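Local atomic coordinates of AT5g51070/K3K7_27 (Arabidopsis thaliana, PDB entry 5GKM), a protein that probably uses ATP hydrolysis to act as a protease-associated Clp chaperone, represented here by its N-terminal domain alone. Residues E24-G29 and T91-S96; D46-G51 and L154-G159; E108-M113 and P120-V125. All blocks are in the same frame, centred on the assembly; numbering follows the deposited sequence.

Contact 1 (E24-G29 and T91-S96); sequences EAKSLG and TDMPFS
Met93 reaches out of the 91-96 loop and lays the end of its thioether on the last turn of helix 12-27, meeting Ala25 and Lys26. The backbones stay well apart, the closest pair of CA atoms being Lys26 and Met93 at 8.2 Å, and it is this one long side chain that spans the gap. Its CB bond is directed at the helix, yet CB and CG do not themselves arrive: CG is still 5.3 Å from Ala25 CB. Both are steps of a straight reach, since CG is anti to the backbone N (chi1 -167°) and the next bond continues the extension. SD then makes the first true contact, 3.5 Å from the methyl CB of Ala25, an apolar approach. At the tip the chain bends (chi3 -69°), which carries CE past Ala25 and over Lys26. There CE lies 3.7 Å from Lys26 N and 3.8 Å from Lys26 CB, with Lys26 CD a little farther off, so the methyl rests against the aliphatic base of the lysine and the amide beneath it. Met93 has a second deposited conformer, and these details hold for the one described. The buried surface is correspondingly small, 114 Å², and Met93 is one partner in every pair that touches. Just beyond, Gly29 ends the helix in a Schellman motif, its N bonded to Lys26 O at 2.9 Å. The loop is also tied by the bond of Met93 O to Gln22 NE2 and by backbone bonds of Pro94 and Ser96 to Val33. Met93 thus lies between the C-terminal end of helix 12-27 and the loop leading into helix 97-112, next to Val33, while Ala25 also touches His37 of helix 35-45.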
loop_
_atom_site.group_PDB
_atom_site.type_symbol
_atom_site.label_atom_id
_atom_site.label_comp_id
_atom_site.label_asym_id
_atom_site.label_seq_id
_atom_site.Cartn_x
_atom_site.Cartn_y
_atom_site.Cartn_z
ATOM N N GLU A 24 -9.228 3.178 4.293
ATOM C CA GLU A 24 -9.713 2.070 3.514
ATOM C C GLU A 24 -9.982 0.826 4.340
ATOM O O GLU A 24 -10.922 0.142 4.121
ATOM C CB GLU A 24 -8.788 1.735 2.358
ATOM C CG GLU A 24 -8.687 2.849 1.339
ATOM C CD GLU A 24 -9.948 3.082 0.525
ATOM O OE1 GLU A 24 -10.593 2.168 0.120
ATOM O OE2 GLU A 24 -10.257 4.219 0.293
ATOM N N ALA A 25 -9.082 0.570 5.269
ATOM C CA ALA A 25 -9.231 -0.555 6.152
ATOM C C ALA A 25 -10.462 -0.373 7.016
ATOM O O ALA A 25 -11.215 -1.274 7.179
ATOM C CB ALA A 25 -7.983 -0.754 7.016
ATOM N N LYS A 26 -10.634 0.828 7.522
ATOM C CA LYS A 26 -11.793 1.089 8.368
ATOM C C LYS A 26 -13.067 0.878 7.598
ATOM O O LYS A 26 -13.994 0.294 8.075
ATOM C CB LYS A 26 -11.758 2.524 8.880
ATOM C CG LYS A 26 -12.795 2.834 9.932
ATOM C CD LYS A 26 -12.556 2.068 11.211
ATOM C CE LYS A 26 -13.698 2.202 12.225
ATOM N NZ LYS A 26 -13.698 1.129 13.240
ATOM N N SER A 27 -13.083 1.391 6.389
ATOM C CA SER A 27 -14.348 1.129 5.539
ATOM C C SER A 27 -14.851 -0.364 5.329
ATOM O O SER A 27 -15.952 -0.702 5.130
ATOM C CB SER A 27 -14.244 1.848 4.210
ATOM O OG SER A 27 -13.205 1.315 3.386
ATOM N N LEU A 28 -13.804 -1.177 5.393
ATOM C CA LEU A 28 -13.965 -2.600 5.219
ATOM C C LEU A 28 -14.309 -3.281 6.523
ATOM O O LEU A 28 -14.449 -4.463 6.558
ATOM C CB LEU A 28 -12.769 -3.263 4.567
ATOM C CG LEU A 28 -12.546 -2.845 3.150
ATOM C CD1 LEU A 28 -11.107 -3.070 2.728
ATOM C CD2 LEU A 28 -13.489 -3.498 2.200
ATOM N N GLY A 29 -14.426 -2.502 7.571
ATOM C CA GLY A 29 -14.703 -3.060 8.866
ATOM C C GLY A 29 -13.519 -3.670 9.591
ATOM O O GLY A 29 -13.668 -4.506 10.394
ATOM N N THR A 91 -7.080 7.647 12.090
ATOM C CA THR A 91 -5.642 7.686 11.935
ATOM C C THR A 91 -4.807 7.102 13.100
ATOM O O THR A 91 -3.614 7.102 13.063
ATOM C CB THR A 91 -5.130 9.077 11.622
ATOM O OG1 THR A 91 -5.509 9.951 12.659
ATOM C CG2 THR A 91 -5.710 9.515 10.352
ATOM N N ASP A 92 -5.482 6.655 14.140
ATOM C CA ASP A 92 -4.832 5.825 15.135
ATOM C C ASP A 92 -4.877 4.336 14.825
ATOM O O ASP A 92 -4.354 3.549 15.565
ATOM C CB ASP A 92 -5.409 6.108 16.513
ATOM C CG ASP A 92 -5.085 7.493 16.990
ATOM O OD1 ASP A 92 -4.218 8.116 16.436
ATOM O OD2 ASP A 92 -5.708 7.963 17.861
ATOM N N MET A 93 -5.534 3.975 13.748
ATOM C CA MET A 93 -5.461 2.470 13.388
ATOM C C MET A 93 -3.938 1.916 13.029
ATOM O O MET A 93 -3.158 2.624 12.624
ATOM C CB MET A 93 -6.182 2.239 12.084
ATOM C CG MET A 93 -6.418 0.746 11.841
ATOM S SD MET A 93 -7.193 0.428 10.251
ATOM C CE MET A 93 -8.755 1.131 10.673
ATOM N N PRO A 94 -3.671 0.880 13.835
ATOM C CA PRO A 94 -2.355 0.299 13.776
ATOM C C PRO A 94 -2.133 -0.437 12.477
ATOM O O PRO A 94 -3.026 -0.760 11.794
ATOM C CB PRO A 94 -2.346 -0.695 14.938
ATOM C CG PRO A 94 -3.760 -1.105 15.075
ATOM C CD PRO A 94 -4.520 0.142 14.797
ATOM N N PHE A 95 -0.855 -0.671 12.226
ATOM C CA PHE A 95 -0.392 -1.360 11.038
ATOM C C PHE A 95 0.061 -2.763 11.376
ATOM O O PHE A 95 0.648 -2.975 12.367
ATOM C CB PHE A 95 0.769 -0.598 10.413
ATOM C CG PHE A 95 0.407 0.809 10.054
ATOM C CD1 PHE A 95 -0.318 1.046 8.963
ATOM C CD2 PHE A 95 0.770 1.856 10.827
ATOM C CE1 PHE A 95 -0.696 2.285 8.643
ATOM C CE2 PHE A 95 0.414 3.127 10.495
ATOM C CZ PHE A 95 -0.339 3.336 9.408
ATOM N N SER A 96 -0.220 -3.697 10.492
ATOM C CA SER A 96 0.169 -5.065 10.710
ATOM C C SER A 96 1.675 -5.266 10.585
ATOM O O SER A 96 2.336 -4.464 10.102
ATOM C CB SER A 96 -0.537 -5.978 9.748
ATOM O OG SER A 96 -0.028 -5.880 8.497
#

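Contact 2 (D46-G51 and L154-G159)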
loop_
_atom_site.group_PDB
_atom_site.type_symbol
_atom_site.label_atom_id
_atom_site.label_comp_id
_atom_site.label_asym_id
_atom_site.label_seq_id
_atom_site.Cartn_x
_atom_site.Cartn_y
_atom_site.Cartn_z
ATOM N N ASP A 46 -2.882 8.000 -5.804
ATOM C CA ASP A 46 -2.190 8.297 -7.049
ATOM C C ASP A 46 -3.115 9.102 -7.986
ATOM O O ASP A 46 -4.154 8.685 -8.266
ATOM C CB ASP A 46 -1.729 6.967 -7.648
ATOM C CG ASP A 46 -0.834 7.108 -8.856
ATOM O OD1 ASP A 46 -0.656 8.183 -9.355
ATOM O OD2 ASP A 46 -0.298 6.117 -9.210
ATOM N N ARG A 47 -2.651 10.260 -8.415
ATOM C CA ARG A 47 -3.414 11.173 -9.244
ATOM C C ARG A 47 -3.068 11.000 -10.715
ATOM O O ARG A 47 -3.457 11.785 -11.495
ATOM C CB ARG A 47 -3.209 12.636 -8.814
ATOM C CG ARG A 47 -3.714 12.968 -7.413
ATOM C CD ARG A 47 -3.505 14.403 -6.984
ATOM N NE ARG A 47 -3.610 14.626 -5.557
ATOM C CZ ARG A 47 -3.542 15.806 -4.973
ATOM N NH1 ARG A 47 -3.360 16.892 -5.677
ATOM N NH2 ARG A 47 -3.606 15.903 -3.683
ATOM N N ASP A 48 -2.350 9.955 -11.061
ATOM C CA ASP A 48 -1.980 9.714 -12.448
ATOM C C ASP A 48 -3.252 9.521 -13.238
ATOM O O ASP A 48 -4.066 8.770 -12.894
ATOM C CB ASP A 48 -1.126 8.453 -12.517
ATOM C CG ASP A 48 -0.553 8.180 -13.896
ATOM O OD1 ASP A 48 -1.170 8.628 -14.853
ATOM O OD2 ASP A 48 0.478 7.512 -13.972
ATOM N N PRO A 49 -3.421 10.242 -14.360
ATOM C CA PRO A 49 -4.654 10.134 -15.140
ATOM C C PRO A 49 -4.796 8.791 -15.800
ATOM O O PRO A 49 -5.867 8.402 -16.139
ATOM C CB PRO A 49 -4.567 11.289 -16.162
ATOM C CG PRO A 49 -3.176 11.634 -16.218
ATOM C CD PRO A 49 -2.557 11.286 -14.885
ATOM N N GLN A 50 -3.701 8.062 -15.898
ATOM C CA GLN A 50 -3.694 6.730 -16.491
ATOM C C GLN A 50 -3.880 5.601 -15.445
ATOM O O GLN A 50 -3.704 4.478 -15.723
ATOM C CB GLN A 50 -2.414 6.512 -17.287
ATOM C CG GLN A 50 -2.186 7.567 -18.349
ATOM C CD GLN A 50 -3.362 7.628 -19.287
ATOM O OE1 GLN A 50 -3.954 6.614 -19.568
ATOM N NE2 GLN A 50 -3.737 8.821 -19.735
ATOM N N GLY A 51 -4.276 5.999 -14.245
ATOM C CA GLY A 51 -4.542 5.055 -13.181
ATOM C C GLY A 51 -3.292 4.747 -12.387
ATOM O O GLY A 51 -2.296 5.320 -12.625
ATOM N N LEU A 154 9.599 2.168 -10.270
ATOM C CA LEU A 154 11.002 2.490 -10.379
ATOM C C LEU A 154 11.240 3.535 -11.476
ATOM O O LEU A 154 12.063 4.387 -11.330
ATOM C CB LEU A 154 11.825 1.237 -10.618
ATOM C CG LEU A 154 11.944 0.287 -9.437
ATOM C CD1 LEU A 154 12.472 -1.047 -9.825
ATOM C CD2 LEU A 154 12.700 0.802 -8.226
ATOM N N THR A 155 10.502 3.426 -12.559
ATOM C CA THR A 155 10.583 4.379 -13.637
ATOM C C THR A 155 10.182 5.777 -13.202
ATOM O O THR A 155 10.866 6.732 -13.493
ATOM C CB THR A 155 9.818 3.901 -14.877
ATOM O OG1 THR A 155 10.381 2.681 -15.328
ATOM C CG2 THR A 155 9.863 4.897 -15.949
ATOM N N ARG A 156 9.146 5.875 -12.409
ATOM C CA ARG A 156 8.763 7.149 -11.880
ATOM C C ARG A 156 9.833 7.797 -11.022
ATOM O O ARG A 156 10.054 8.962 -11.075
ATOM C CB ARG A 156 7.505 7.017 -11.035
ATOM C CG ARG A 156 6.236 7.128 -11.804
ATOM C CD ARG A 156 5.114 7.272 -10.839
ATOM N NE ARG A 156 3.824 7.128 -11.413
ATOM C CZ ARG A 156 2.691 7.122 -10.730
ATOM N NH1 ARG A 156 2.687 7.259 -9.417
ATOM N NH2 ARG A 156 1.583 6.961 -11.356
ATOM N N LEU A 157 10.508 6.998 -10.246
ATOM C CA LEU A 157 11.513 7.535 -9.367
ATOM C C LEU A 157 12.724 8.104 -10.101
ATOM O O LEU A 157 13.498 8.818 -9.563
ATOM C CB LEU A 157 11.967 6.460 -8.401
ATOM C CG LEU A 157 10.954 6.079 -7.330
ATOM C CD1 LEU A 157 11.279 4.743 -6.716
ATOM C CD2 LEU A 157 10.917 7.135 -6.252
ATOM N N LYS A 158 12.851 7.740 -11.343
ATOM C CA LYS A 158 13.902 8.308 -12.176
ATOM C C LYS A 158 13.641 9.685 -12.637
ATOM O O LYS A 158 14.561 10.404 -12.938
ATOM C CB LYS A 158 14.087 7.499 -13.423
ATOM C CG LYS A 158 14.767 6.236 -13.167
ATOM C CD LYS A 158 14.953 5.543 -14.466
ATOM C CE LYS A 158 15.543 4.204 -14.146
ATOM N NZ LYS A 158 16.897 4.390 -13.567
ATOM N N GLY A 159 12.397 10.045 -12.746
ATOM C CA GLY A 159 12.048 11.367 -13.168
ATOM C C GLY A 159 11.717 11.389 -14.633
ATOM O O GLY A 159 12.327 10.684 -15.402
#
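Asp48 and Arg156, the nearest pair by backbone, have CA atoms 11.1 Å apart, so the extended Arg156 of the helical 154-159 segment has to cover most of the distance to two short aspartates of the irregular 46-51 loop. Arg156 runs straight from CG to NE and brings its guanidinium edge to both carboxylates. NH2 carries most of the load: it donates to Asp46 OD2 at 3.0 Å and to Asp48 OD2 at 2.9 Å, both parts of salt bridges. The acceptors are used differently. Asp46 OD2 offers its syn lone pair and Asp48 OD2 its anti one, and the carboxylate planes stand 87° and 38° from the guanidinium plane respectively. Weak bonds from NH2 to Asp46 OD1 and from NH1 to Asp46 OD2, each 3.2 Å, add to the grip, and NH1 has a further salt bridge to Glu121. Gathering these negative charges would be expected to stabilise the charged arginine. The loop in turn fixes its carboxylates: Asp46 OD1 accepts from Asp48 N at 3.0 Å, and Asp48 OD1 accepts from Gln50 N at 2.8 Å, in both cases from above the carboxylate plane. These are two successive Asx turns, the second overlapping a type I beta turn from Asp48 to Gly51. Together they present an acidic loop to one arginine, a surface salt-bridge network that joins the exit of helix 35-45 to the C-terminal helix 146-158 of the Clp N-terminal domain.

Contact 3 (E108-M113 and P120-V125)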
loop_
_atom_site.group_PDB
_atom_site.type_symbol
_atom_site.label_atom_id
_atom_site.label_comp_id
_atom_site.label_asym_id
_atom_site.label_seq_id
_atom_site.Cartn_x
_atom_site.Cartn_y
_atom_site.Cartn_z
ATOM N N GLU A 108 14.492 1.216 3.130
ATOM C CA GLU A 108 15.739 0.622 2.646
ATOM C C GLU A 108 16.035 0.852 1.169
ATOM O O GLU A 108 17.106 1.179 0.800
ATOM C CB GLU A 108 15.783 -0.864 2.994
ATOM C CG GLU A 108 15.916 -1.085 4.504
ATOM C CD GLU A 108 15.647 -2.490 4.953
ATOM O OE1 GLU A 108 15.649 -3.375 4.139
ATOM O OE2 GLU A 108 15.463 -2.729 6.140
ATOM N N TYR A 109 15.030 0.656 0.361
ATOM C CA TYR A 109 15.160 0.863 -1.045
ATOM C C TYR A 109 15.518 2.321 -1.308
ATOM O O TYR A 109 16.320 2.621 -2.134
ATOM C CB TYR A 109 13.851 0.522 -1.758
ATOM C CG TYR A 109 13.548 -0.944 -1.906
ATOM C CD1 TYR A 109 14.513 -1.835 -2.304
ATOM C CD2 TYR A 109 12.307 -1.435 -1.693
ATOM C CE1 TYR A 109 14.234 -3.163 -2.449
ATOM C CE2 TYR A 109 12.022 -2.776 -1.825
ATOM C CZ TYR A 109 12.977 -3.645 -2.228
ATOM O OH TYR A 109 12.700 -4.956 -2.377
ATOM N N SER A 110 14.874 3.222 -0.584
ATOM C CA SER A 110 15.146 4.604 -0.794
ATOM C C SER A 110 16.594 4.939 -0.470
ATOM O O SER A 110 17.217 5.695 -1.140
ATOM C CB SER A 110 14.204 5.455 0.089
ATOM O OG SER A 110 14.652 6.739 0.098
ATOM N N ARG A 111 17.071 4.382 0.600
ATOM C CA ARG A 111 18.460 4.594 0.979
ATOM C C ARG A 111 19.435 4.007 -0.045
ATOM O O ARG A 111 20.403 4.601 -0.357
ATOM C CB ARG A 111 18.753 3.978 2.326
ATOM C CG ARG A 111 18.085 4.703 3.444
ATOM C CD ARG A 111 18.252 3.938 4.711
ATOM N NE ARG A 111 17.660 4.620 5.838
ATOM C CZ ARG A 111 17.340 4.014 6.933
ATOM N NH1 ARG A 111 17.564 2.742 7.056
ATOM N NH2 ARG A 111 16.810 4.688 7.906
ATOM N N THR A 112 19.120 2.831 -0.540
ATOM C CA THR A 112 19.967 2.188 -1.523
ATOM C C THR A 112 20.071 3.017 -2.792
ATOM O O THR A 112 21.079 3.059 -3.434
ATOM C CB THR A 112 19.456 0.769 -1.828
ATOM O OG1 THR A 112 19.589 -0.005 -0.662
ATOM C CG2 THR A 112 20.244 0.083 -2.972
ATOM N N MET A 113 18.993 3.659 -3.139
ATOM C CA MET A 113 18.935 4.496 -4.306
ATOM C C MET A 113 19.515 5.924 -4.021
ATOM O O MET A 113 19.460 6.769 -4.841
ATOM C CB MET A 113 17.494 4.592 -4.812
ATOM C CG MET A 113 16.961 3.352 -5.512
ATOM S SD MET A 113 15.134 3.363 -5.641
ATOM C CE MET A 113 14.805 1.656 -5.394
ATOM N N PRO A 120 5.670 7.366 -2.391
ATOM C CA PRO A 120 4.732 6.252 -2.561
ATOM C C PRO A 120 5.321 5.127 -3.449
ATOM O O PRO A 120 5.014 3.998 -3.298
ATOM C CB PRO A 120 3.541 6.912 -3.278
ATOM C CG PRO A 120 3.556 8.286 -2.808
ATOM C CD PRO A 120 5.015 8.634 -2.752
ATOM N N GLU A 121 6.152 5.544 -4.381
ATOM C CA GLU A 121 6.752 4.609 -5.291
ATOM C C GLU A 121 7.692 3.635 -4.568
ATOM O O GLU A 121 7.758 2.528 -4.898
ATOM C CB GLU A 121 7.432 5.338 -6.418
ATOM C CG GLU A 121 6.425 5.983 -7.320
ATOM C CD GLU A 121 5.860 7.306 -6.819
ATOM O OE1 GLU A 121 6.357 7.948 -5.951
ATOM O OE2 GLU A 121 4.903 7.672 -7.405
ATOM N N HIS A 122 8.417 4.131 -3.580
ATOM C CA HIS A 122 9.226 3.280 -2.756
ATOM C C HIS A 122 8.388 2.310 -1.965
ATOM O O HIS A 122 8.765 1.213 -1.760
ATOM C CB HIS A 122 10.044 4.065 -1.755
ATOM C CG HIS A 122 11.066 4.989 -2.372
ATOM N ND1 HIS A 122 11.011 6.313 -2.281
ATOM C CD2 HIS A 122 12.183 4.707 -3.098
ATOM C CE1 HIS A 122 12.045 6.834 -2.906
ATOM N NE2 HIS A 122 12.750 5.854 -3.414
ATOM N N ILE A 123 7.267 2.795 -1.454
ATOM C CA ILE A 123 6.328 1.938 -0.752
ATOM C C ILE A 123 5.763 0.862 -1.664
ATOM O O ILE A 123 5.616 -0.224 -1.280
ATOM C CB ILE A 123 5.162 2.711 -0.062
ATOM C CG1 ILE A 123 5.745 3.738 0.915
ATOM C CG2 ILE A 123 4.187 1.729 0.582
ATOM C CD1 ILE A 123 4.752 4.726 1.488
ATOM N N ALA A 124 5.453 1.243 -2.885
ATOM C CA ALA A 124 4.977 0.245 -3.829
ATOM C C ALA A 124 6.017 -0.842 -4.127
ATOM O O ALA A 124 5.693 -1.956 -4.199
ATOM C CB ALA A 124 4.518 0.898 -5.128
ATOM N N VAL A 125 7.259 -0.429 -4.273
ATOM C CA VAL A 125 8.290 -1.411 -4.547
ATOM C C VAL A 125 8.369 -2.363 -3.371
ATOM O O VAL A 125 8.491 -3.504 -3.549
ATOM C CB VAL A 125 9.675 -0.791 -4.819
ATOM C CG1 VAL A 125 10.714 -1.884 -5.059
ATOM C CG2 VAL A 125 9.572 0.079 -6.052
#
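Two kinds of contact, CH-pi and sulfur-aromatic, join Tyr109, Ser110 and Met113 to His122 and Val125, where the local helix axes approach to 9.6 Å at 115° between their directions. The CH-pi contacts lie at two neighbouring points. Ser110 CB sits 3.8 Å from the centroid of the His122 ring, only 7° off the ring normal, and hence squarely over its centre. Val125 CG1 lies over a face of the Tyr109 ring, 4.0 Å from the centroid but 26° off the normal, displaced toward the rim where CE2 is 3.6 Å from CG1; that methyl is anti to the Val125 backbone N. The sulfur-aromatic contact comes at the edge of the imidazole: Met113 SD stands 5.0 Å from the His122 centroid, with NE2 and CD2 equally near, each at 4.1 Å. Polar ends find partners outside the interface. Ser110 OG bonds to Tyr117 O, Tyr109 OH to Thr129 OG1, and His122 ND1 to the backbone N of Ala119, just ahead of helix 120-130, a bond that restrains the rotation of the imidazole. His122 NE2, by contrast, is buried with no polar partner in the model. The geometry is that of two consecutive helices, 97-112 and 120-130, joined by a short loop and packed across each other, with Leu154 and Leu157 of helix 146-158 packing against the pair in the all-helical Clp N-terminal fold.

In the fold
Contacts 1 and 3 are mainly buried and depend on packing, whereas contact 2 lies at the surface and depends on charge. Contact 1 stands apart, across the chain's centre from the other two and about 9 to 10 Å from them at the nearest atoms; it buries less than half the area of contact 3, where two aromatic rings are each met over a face. Contacts 2 and 3 share no segment but touch through helix 146-158: its leucines pack on contact 3, while its arginine, through a second salt bridge, serves the acidic loop and Glu121 alike.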